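Local structure of serine protease inhibitor (Thermoanaerobacter tengcongensis, 2PEF) at residues A[238-252]-A[352-366]. The protein probably inhibits serine proteases as a member of the serpin family, and is in its latent state in this structure. Numbering follows the deposited sequence.
Sequences YIKTLTGQKFIDLIK and IFAIIDNSTNLPIFI
Phe247 drops from helix 244-252 onto the hairpin of strands 345-357 and 362-372. Its CB points at the hairpin, and CG lies anti to the backbone N (chi1 -177°), which sends the ring down to the strands. CD2 passes 4.0 Å from Asn361 O. Phe247 CE2 comes closer to Asn361 O, 3.5 Å, with the oxygen at the ring edge near its plane, and also meets Pro363 CD obliquely at 3.8 Å. At the tip, CZ meets Ala354 CB at 3.7 Å and Ile356 CG2, both at the ring edge. On the other flank CE1 reaches Ile366 CD1.

In the serpin fold this hairpin belongs to the B sheet. The helix runs across strand 352-357 at 78°, and strand 222-229 continues the sheet beside it. Helix 7-22 adds Tyr11 against Ile248 and Phe21 against Ile366.

One turn on, Ile251 and Ile356 meet tip to tip, CD1 to CG2 at 3.9 Å. Ile251 CG2 lies 3.4 Å from Asn361 OD1; the Ile251 and Asn361 side chains run past one another, pointing opposite ways. Lys252 CG packs on Asn361 ND2, while Lys252 NZ makes a hydrogen bond with Tyr11 OH. Ile248 CD1 also presses on Asn361 O, at 3.4 Å. This buried carbonyl has no hydrogen-bond partner in the model. Farther along, Ile352 packs against helix 235-241, its CG1 meeting Ile239 CD1 and its CD1 approaching Tyr238 CD2 obliquely.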
ATOM      1  N   TYR A 238      14.075  -3.455  14.629  1.00 10.92           N
ATOM      2  CA  TYR A 238      13.604  -2.074  14.563  1.00 10.81           C
ATOM      3  C   TYR A 238      12.137  -2.004  14.129  1.00 10.57           C
ATOM      4  O   TYR A 238      11.340  -1.271  14.717  1.00 11.54           O
ATOM      5  CB  TYR A 238      14.483  -1.207  13.648  1.00 12.18           C
ATOM      6  CG  TYR A 238      13.940   0.197  13.548  1.00 13.20           C
ATOM      7  CD1 TYR A 238      14.243   1.155  14.515  1.00 14.85           C
ATOM      8  CD2 TYR A 238      13.076   0.553  12.511  1.00 12.68           C
ATOM      9  CE1 TYR A 238      13.710   2.439  14.437  1.00 14.71           C
ATOM     10  CE2 TYR A 238      12.540   1.820  12.431  1.00 13.79           C
ATOM     11  CZ  TYR A 238      12.860   2.758  13.391  1.00 14.15           C
ATOM     12  OH  TYR A 238      12.321   4.016  13.299  1.00 16.06           O
ATOM     13  N   ILE A 239      11.787  -2.760  13.091  1.00 11.20           N
ATOM     14  CA  ILE A 239      10.417  -2.769  12.578  1.00 11.90           C
ATOM     15  C   ILE A 239       9.445  -3.331  13.620  1.00 11.74           C
ATOM     16  O   ILE A 239       8.312  -2.865  13.742  1.00 12.56           O
ATOM     17  CB  ILE A 239      10.331  -3.513  11.221  1.00 11.86           C
ATOM     18  CG1 ILE A 239      11.052  -2.696  10.141  1.00 12.79           C
ATOM     19  CG2 ILE A 239       8.888  -3.765  10.814  1.00 13.48           C
ATOM     20  CD1 ILE A 239      11.333  -3.465   8.874  1.00 10.55           C
ATOM     21  N   LYS A 240       9.910  -4.305  14.397  1.00 12.70           N
ATOM     22  CA  LYS A 240       9.109  -4.881  15.472  1.00 13.24           C
ATOM     23  C   LYS A 240       8.705  -3.825  16.509  1.00 13.38           C
ATOM     24  O   LYS A 240       7.593  -3.872  17.039  1.00 14.35           O
ATOM     25  CB  LYS A 240       9.870  -6.029  16.140  1.00 12.71           C
ATOM     26  CG  LYS A 240       8.992  -6.940  16.975  1.00 14.44           C
ATOM     27  N   THR A 241       9.598  -2.873  16.779  1.00 13.49           N
ATOM     28  CA  THR A 241       9.343  -1.811  17.763  1.00 13.52           C
ATOM     29  C   THR A 241       8.362  -0.752  17.272  1.00 13.12           C
ATOM     30  O   THR A 241       7.833   0.022  18.065  1.00 14.45           O
ATOM     31  CB  THR A 241      10.641  -1.085  18.222  1.00 13.24           C
ATOM     32  OG1 THR A 241      11.171  -0.286  17.151  1.00 14.87           O
ATOM     33  CG2 THR A 241      11.679  -2.075  18.708  1.00 13.77           C
ATOM     34  N   LEU A 242       8.139  -0.695  15.962  1.00 12.89           N
ATOM     35  CA  LEU A 242       7.273   0.337  15.406  1.00 12.84           C
ATOM     36  C   LEU A 242       5.808   0.139  15.773  1.00 12.46           C
ATOM     37  O   LEU A 242       5.325  -0.985  15.888  1.00 13.31           O
ATOM     38  CB  LEU A 242       7.418   0.414  13.884  1.00 14.31           C
ATOM     39  CG  LEU A 242       8.667   1.053  13.276  1.00 13.66           C
ATOM     40  CD1 LEU A 242       8.636   0.820  11.776  1.00 14.49           C
ATOM     41  CD2 LEU A 242       8.743   2.547  13.593  1.00 14.58           C
ATOM     42  N   THR A 243       5.122   1.259  15.978  1.00 11.54           N
ATOM     43  CA  THR A 243       3.674   1.292  16.160  1.00 10.87           C
ATOM     44  C   THR A 243       3.173   2.463  15.324  1.00 11.75           C
ATOM     45  O   THR A 243       3.967   3.304  14.905  1.00 12.06           O
ATOM     46  CB  THR A 243       3.275   1.535  17.631  1.00 10.64           C
ATOM     47  OG1 THR A 243       3.660   2.860  18.020  1.00  8.64           O
ATOM     48  CG2 THR A 243       3.918   0.510  18.571  1.00 11.29           C
ATOM     49  N   GLY A 244       1.865   2.533  15.086  1.00 12.40           N
ATOM     50  CA  GLY A 244       1.286   3.701  14.414  1.00 10.35           C
ATOM     51  C   GLY A 244       1.693   4.989  15.113  1.00 11.07           C
ATOM     52  O   GLY A 244       2.130   5.938  14.467  1.00 11.16           O
ATOM     53  N   GLN A 245       1.567   4.998  16.445  1.00 10.97           N
ATOM     54  CA  GLN A 245       1.935   6.149  17.281  1.00 12.46           C
ATOM     55  C   GLN A 245       3.394   6.551  17.080  1.00 12.61           C
ATOM     56  O   GLN A 245       3.705   7.725  16.868  1.00 12.20           O
ATOM     57  CB  GLN A 245       1.677   5.826  18.764  1.00 11.31           C
ATOM     58  CG  GLN A 245       2.076   6.913  19.753  1.00 17.55           C
ATOM     59  CD  GLN A 245       1.151   8.115  19.717  1.00 21.84           C
ATOM     60  OE1 GLN A 245       1.577   9.228  19.402  1.00 26.38           O
ATOM     61  NE2 GLN A 245      -0.122   7.898  20.033  1.00 25.13           N
ATOM     62  N   LYS A 246       4.281   5.564  17.136  1.00 11.41           N
ATOM     63  CA  LYS A 246       5.712   5.799  16.990  1.00 12.46           C
ATOM     64  C   LYS A 246       6.079   6.312  15.606  1.00 12.86           C
ATOM     65  O   LYS A 246       6.968   7.157  15.469  1.00 14.63           O
ATOM     66  CB  LYS A 246       6.504   4.538  17.321  1.00 12.33           C
ATOM     67  CG  LYS A 246       6.593   4.262  18.807  1.00 14.69           C
ATOM     68  CD  LYS A 246       7.651   3.219  19.115  1.00 16.69           C
ATOM     69  CE  LYS A 246       7.809   3.031  20.614  1.00 22.34           C
ATOM     70  NZ  LYS A 246       8.394   4.236  21.279  1.00 19.88           N
ATOM     71  N   PHE A 247       5.385   5.821  14.582  1.00 12.62           N
ATOM     72  CA  PHE A 247       5.632   6.293  13.220  1.00 12.52           C
ATOM     73  C   PHE A 247       5.221   7.756  13.032  1.00 13.48           C
ATOM     74  O   PHE A 247       5.991   8.552  12.500  1.00 13.09           O
ATOM     75  CB  PHE A 247       4.933   5.400  12.189  1.00 13.32           C
ATOM     76  CG  PHE A 247       5.216   5.792  10.765  1.00 11.83           C
ATOM     77  CD1 PHE A 247       6.424   5.454  10.168  1.00 14.82           C
ATOM     78  CD2 PHE A 247       4.280   6.513  10.028  1.00 12.95           C
ATOM     79  CE1 PHE A 247       6.701   5.821   8.859  1.00 15.18           C
ATOM     80  CE2 PHE A 247       4.546   6.884   8.712  1.00 13.07           C
ATOM     81  CZ  PHE A 247       5.765   6.538   8.132  1.00 12.95           C
ATOM     82  N   ILE A 248       4.009   8.107  13.460  1.00 13.58           N
ATOM     83  CA  ILE A 248       3.553   9.495  13.347  1.00 14.86           C
ATOM     84  C   ILE A 248       4.484  10.402  14.153  1.00 14.59           C
ATOM     85  O   ILE A 248       4.887  11.469  13.674  1.00 14.91           O
ATOM     86  CB  ILE A 248       2.070   9.682  13.789  1.00 15.37           C
ATOM     87  CG1 ILE A 248       1.115   8.805  12.964  1.00 16.75           C
ATOM     88  CG2 ILE A 248       1.655  11.152  13.708  1.00 17.49           C
ATOM     89  CD1 ILE A 248       1.081   9.093  11.452  1.00 19.10           C
ATOM     90  N   ASP A 249       4.842   9.961  15.359  1.00 14.64           N
ATOM     91  CA  ASP A 249       5.696  10.749  16.255  1.00 15.63           C
ATOM     92  C   ASP A 249       7.105  10.992  15.725  1.00 15.11           C
ATOM     93  O   ASP A 249       7.651  12.072  15.910  1.00 13.76           O
ATOM     94  CB  ASP A 249       5.760  10.117  17.651  1.00 16.84           C
ATOM     95  CG  ASP A 249       4.503  10.364  18.465  1.00 19.77           C
ATOM     96  OD1 ASP A 249       3.579  11.044  17.967  1.00 23.94           O
ATOM     97  OD2 ASP A 249       4.438   9.875  19.614  1.00 25.92           O
ATOM     98  N   LEU A 250       7.700   9.998  15.071  1.00 14.01           N
ATOM     99  CA  LEU A 250       9.057  10.165  14.562  1.00 14.25           C
ATOM    100  C   LEU A 250       9.126  11.213  13.445  1.00 13.19           C
ATOM    101  O   LEU A 250      10.135  11.905  13.305  1.00 14.48           O
ATOM    102  CB  LEU A 250       9.685   8.823  14.152  1.00 15.19           C
ATOM    103  CG  LEU A 250       9.208   8.046  12.924  1.00 15.12           C
ATOM    104  CD1 LEU A 250       9.897   8.542  11.658  1.00 13.55           C
ATOM    105  CD2 LEU A 250       9.485   6.561  13.114  1.00 15.43           C
ATOM    106  N   ILE A 251       8.041  11.341  12.679  1.00 12.34           N
ATOM    107  CA  ILE A 251       7.935  12.370  11.646  1.00 12.94           C
ATOM    108  C   ILE A 251       7.667  13.734  12.285  1.00 13.25           C
ATOM    109  O   ILE A 251       8.322  14.725  11.943  1.00 15.12           O
ATOM    110  CB  ILE A 251       6.827  12.043  10.602  1.00 13.80           C
ATOM    111  CG1 ILE A 251       7.180  10.781   9.809  1.00 12.45           C
ATOM    112  CG2 ILE A 251       6.605  13.223   9.655  1.00 15.08           C
ATOM    113  CD1 ILE A 251       5.988  10.127   9.128  1.00 16.71           C
ATOM    114  N   LYS A 252       6.703  13.775  13.207  1.00 13.81           N
ATOM    115  CA  LYS A 252       6.375  14.991  13.952  1.00 13.67           C
ATOM    116  C   LYS A 252       7.583  15.527  14.722  1.00 14.09           C
ATOM    117  O   LYS A 252       7.767  16.739  14.837  1.00 15.30           O
ATOM    118  CB  LYS A 252       5.220  14.736  14.926  1.00 14.50           C
ATOM    119  CG  LYS A 252       3.853  14.677  14.279  1.00 15.70           C
ATOM    120  CD  LYS A 252       2.763  14.595  15.336  1.00 19.79           C
ATOM    121  CE  LYS A 252       1.384  14.738  14.716  1.00 22.16           C
ATOM    122  NZ  LYS A 252       0.306  14.609  15.737  1.00 22.94           N
ATOM    123  N   ILE A 352      14.549   1.710   6.009  1.00  9.18           N
ATOM    124  CA  ILE A 352      13.099   1.694   5.898  1.00  9.65           C
ATOM    125  C   ILE A 352      12.721   3.016   5.253  1.00  9.57           C
ATOM    126  O   ILE A 352      13.368   4.031   5.498  1.00 10.25           O
ATOM    127  CB  ILE A 352      12.432   1.548   7.304  1.00  8.98           C
ATOM    128  CG1 ILE A 352      12.639   0.137   7.868  1.00 13.47           C
ATOM    129  CG2 ILE A 352      10.926   1.857   7.267  1.00 12.00           C
ATOM    130  CD1 ILE A 352      13.973  -0.090   8.539  1.00 16.96           C
ATOM    131  N   PHE A 353      11.703   3.010   4.404  1.00  9.97           N
ATOM    132  CA  PHE A 353      11.235   4.262   3.825  1.00  9.39           C
ATOM    133  C   PHE A 353       9.720   4.299   3.765  1.00  9.77           C
ATOM    134  O   PHE A 353       9.054   3.261   3.850  1.00 10.29           O
ATOM    135  CB  PHE A 353      11.833   4.487   2.431  1.00 10.72           C
ATOM    136  CG  PHE A 353      11.326   3.529   1.404  1.00  7.26           C
ATOM    137  CD1 PHE A 353      10.176   3.814   0.671  1.00  9.83           C
ATOM    138  CD2 PHE A 353      11.995   2.341   1.168  1.00  7.25           C
ATOM    139  CE1 PHE A 353       9.696   2.913  -0.271  1.00 11.84           C
ATOM    140  CE2 PHE A 353      11.521   1.431   0.230  1.00  9.52           C
ATOM    141  CZ  PHE A 353      10.371   1.721  -0.497  1.00  9.38           C
ATOM    142  N   ALA A 354       9.190   5.507   3.609  1.00 10.38           N
ATOM    143  CA  ALA A 354       7.771   5.701   3.409  1.00  9.87           C
ATOM    144  C   ALA A 354       7.554   6.901   2.506  1.00 10.01           C
ATOM    145  O   ALA A 354       8.349   7.843   2.503  1.00 11.35           O
ATOM    146  CB  ALA A 354       7.069   5.899   4.724  1.00  8.75           C
ATOM    147  N   ILE A 355       6.490   6.830   1.715  1.00  8.67           N
ATOM    148  CA  ILE A 355       5.968   7.985   1.007  1.00  9.44           C
ATOM    149  C   ILE A 355       4.772   8.443   1.835  1.00  9.31           C
ATOM    150  O   ILE A 355       3.799   7.696   1.985  1.00 10.42           O
ATOM    151  CB  ILE A 355       5.540   7.621  -0.432  1.00  9.62           C
ATOM    152  CG1 ILE A 355       6.761   7.141  -1.234  1.00  7.87           C
ATOM    153  CG2 ILE A 355       4.841   8.806  -1.100  1.00 11.05           C
ATOM    154  CD1 ILE A 355       6.420   6.486  -2.554  1.00 10.22           C
ATOM    155  N   ILE A 356       4.854   9.654   2.386  1.00  9.83           N
ATOM    156  CA  ILE A 356       3.826  10.140   3.311  1.00  9.30           C
ATOM    157  C   ILE A 356       2.986  11.293   2.768  1.00  9.26           C
ATOM    158  O   ILE A 356       3.463  12.138   2.007  1.00  9.76           O
ATOM    159  CB  ILE A 356       4.407  10.531   4.719  1.00  8.98           C
ATOM    160  CG1 ILE A 356       5.436  11.666   4.611  1.00 10.07           C
ATOM    161  CG2 ILE A 356       4.981   9.306   5.433  1.00 10.02           C
ATOM    162  CD1 ILE A 356       5.690  12.430   5.915  1.00  8.52           C
ATOM    163  N   ASP A 357       1.723  11.298   3.183  1.00  9.45           N
ATOM    164  CA  ASP A 357       0.803  12.400   2.977  1.00  9.39           C
ATOM    165  C   ASP A 357       1.091  13.408   4.090  1.00 10.14           C
ATOM    166  O   ASP A 357       0.825  13.141   5.265  1.00 10.21           O
ATOM    167  CB  ASP A 357      -0.631  11.843   3.034  1.00  9.52           C
ATOM    168  CG  ASP A 357      -1.687  12.887   3.384  1.00 10.89           C
ATOM    169  OD1 ASP A 357      -1.519  14.084   3.068  1.00 13.59           O
ATOM    170  OD2 ASP A 357      -2.715  12.480   3.969  1.00 13.86           O
ATOM    171  N   ASN A 358       1.652  14.560   3.717  1.00  8.98           N
ATOM    172  CA  ASN A 358       2.057  15.570   4.700  1.00  8.82           C
ATOM    173  C   ASN A 358       0.932  16.195   5.528  1.00 10.41           C
ATOM    174  O   ASN A 358       1.193  16.785   6.581  1.00 12.35           O
ATOM    175  CB  ASN A 358       2.931  16.647   4.046  1.00  8.13           C
ATOM    176  CG  ASN A 358       4.312  16.136   3.690  1.00  8.36           C
ATOM    177  OD1 ASN A 358       4.909  15.354   4.432  1.00 10.20           O
ATOM    178  ND2 ASN A 358       4.834  16.583   2.547  1.00  8.59           N
ATOM    179  N   SER A 359      -0.312  16.057   5.073  1.00 10.16           N
ATOM    180  CA  SER A 359      -1.455  16.582   5.829  1.00 11.28           C
ATOM    181  C   SER A 359      -1.793  15.725   7.052  1.00 11.77           C
ATOM    182  O   SER A 359      -2.443  16.202   7.986  1.00 11.35           O
ATOM    183  CB  SER A 359      -2.688  16.743   4.931  1.00 12.09           C
ATOM    184  OG  SER A 359      -3.280  15.487   4.632  1.00 16.13           O
ATOM    185  N   THR A 360      -1.351  14.467   7.044  1.00 11.64           N
ATOM    186  CA  THR A 360      -1.699  13.509   8.103  1.00 11.66           C
ATOM    187  C   THR A 360      -0.488  12.757   8.661  1.00 12.05           C
ATOM    188  O   THR A 360      -0.553  12.205   9.760  1.00 12.91           O
ATOM    189  CB  THR A 360      -2.696  12.442   7.595  1.00 11.88           C
ATOM    190  OG1 THR A 360      -2.094  11.712   6.519  1.00  9.75           O
ATOM    191  CG2 THR A 360      -4.008  13.072   7.128  1.00 13.42           C
ATOM    192  N   ASN A 361       0.602  12.736   7.892  1.00 10.61           N
ATOM    193  CA  ASN A 361       1.781  11.900   8.162  1.00 10.21           C
ATOM    194  C   ASN A 361       1.551  10.397   7.952  1.00 10.28           C
ATOM    195  O   ASN A 361       2.386   9.570   8.325  1.00 12.05           O
ATOM    196  CB  ASN A 361       2.390  12.200   9.535  1.00 11.55           C
ATOM    197  CG  ASN A 361       3.083  13.540   9.574  1.00 12.99           C
ATOM    198  OD1 ASN A 361       3.511  14.057   8.543  1.00 13.91           O
ATOM    199  ND2 ASN A 361       3.199  14.116  10.765  1.00 18.37           N
ATOM    200  N   LEU A 362       0.433  10.052   7.313  1.00 10.19           N
ATOM    201  CA  LEU A 362       0.117   8.660   6.997  1.00 10.14           C
ATOM    202  C   LEU A 362       0.939   8.130   5.821  1.00 11.55           C
ATOM    203  O   LEU A 362       1.132   8.835   4.832  1.00 12.16           O
ATOM    204  CB  LEU A 362      -1.376   8.502   6.698  1.00 10.58           C
ATOM    205  CG  LEU A 362      -2.323   8.629   7.894  1.00  9.13           C
ATOM    206  CD1 LEU A 362      -3.769   8.726   7.425  1.00  8.81           C
ATOM    207  CD2 LEU A 362      -2.149   7.461   8.857  1.00 10.17           C
ATOM    208  N   PRO A 363       1.423   6.879   5.926  1.00 11.33           N
ATOM    209  CA  PRO A 363       2.219   6.307   4.842  1.00 11.35           C
ATOM    210  C   PRO A 363       1.374   5.745   3.697  1.00 11.95           C
ATOM    211  O   PRO A 363       0.693   4.723   3.861  1.00 13.89           O
ATOM    212  CB  PRO A 363       2.994   5.190   5.538  1.00 11.30           C
ATOM    213  CG  PRO A 363       2.091   4.736   6.637  1.00 11.16           C
ATOM    214  CD  PRO A 363       1.282   5.944   7.062  1.00 12.40           C
ATOM    215  N   ILE A 364       1.426   6.414   2.548  1.00 11.31           N
ATOM    216  CA  ILE A 364       0.789   5.909   1.329  1.00 11.79           C
ATOM    217  C   ILE A 364       1.483   4.622   0.886  1.00 11.15           C
ATOM    218  O   ILE A 364       0.823   3.647   0.532  1.00 11.79           O
ATOM    219  CB  ILE A 364       0.819   6.961   0.179  1.00 12.35           C
ATOM    220  CG1 ILE A 364       0.238   8.308   0.640  1.00 13.58           C
ATOM    221  CG2 ILE A 364       0.121   6.434  -1.082  1.00 12.71           C
ATOM    222  CD1 ILE A 364      -1.239   8.288   1.017  1.00 19.08           C
ATOM    223  N   PHE A 365       2.814   4.648   0.917  1.00 10.90           N
ATOM    224  CA  PHE A 365       3.668   3.486   0.690  1.00 10.66           C
ATOM    225  C   PHE A 365       4.668   3.385   1.835  1.00  9.80           C
ATOM    226  O   PHE A 365       5.112   4.404   2.383  1.00 10.14           O
ATOM    227  CB  PHE A 365       4.428   3.627  -0.632  1.00  9.88           C
ATOM    228  CG  PHE A 365       3.571   3.438  -1.853  1.00  8.20           C
ATOM    229  CD1 PHE A 365       2.840   4.503  -2.384  1.00 10.20           C
ATOM    230  CD2 PHE A 365       3.509   2.198  -2.488  1.00  8.94           C
ATOM    231  CE1 PHE A 365       2.053   4.331  -3.523  1.00 11.96           C
ATOM    232  CE2 PHE A 365       2.723   2.015  -3.622  1.00 10.07           C
ATOM    233  CZ  PHE A 365       1.993   3.079  -4.141  1.00 10.61           C
ATOM    234  N   ILE A 366       5.014   2.157   2.206  1.00  9.71           N
ATOM    235  CA  ILE A 366       6.040   1.923   3.226  1.00  9.78           C
ATOM    236  C   ILE A 366       6.800   0.637   2.886  1.00  9.43           C
ATOM    237  O   ILE A 366       6.201  -0.363   2.481  1.00  9.44           O
ATOM    238  CB  ILE A 366       5.454   1.934   4.675  1.00 10.36           C
ATOM    239  CG1 ILE A 366       6.570   1.829   5.722  1.00  9.84           C
ATOM    240  CG2 ILE A 366       4.390   0.846   4.858  1.00  9.76           C
ATOM    241  CD1 ILE A 366       6.143   2.258   7.128  1.00  9.18           C
TER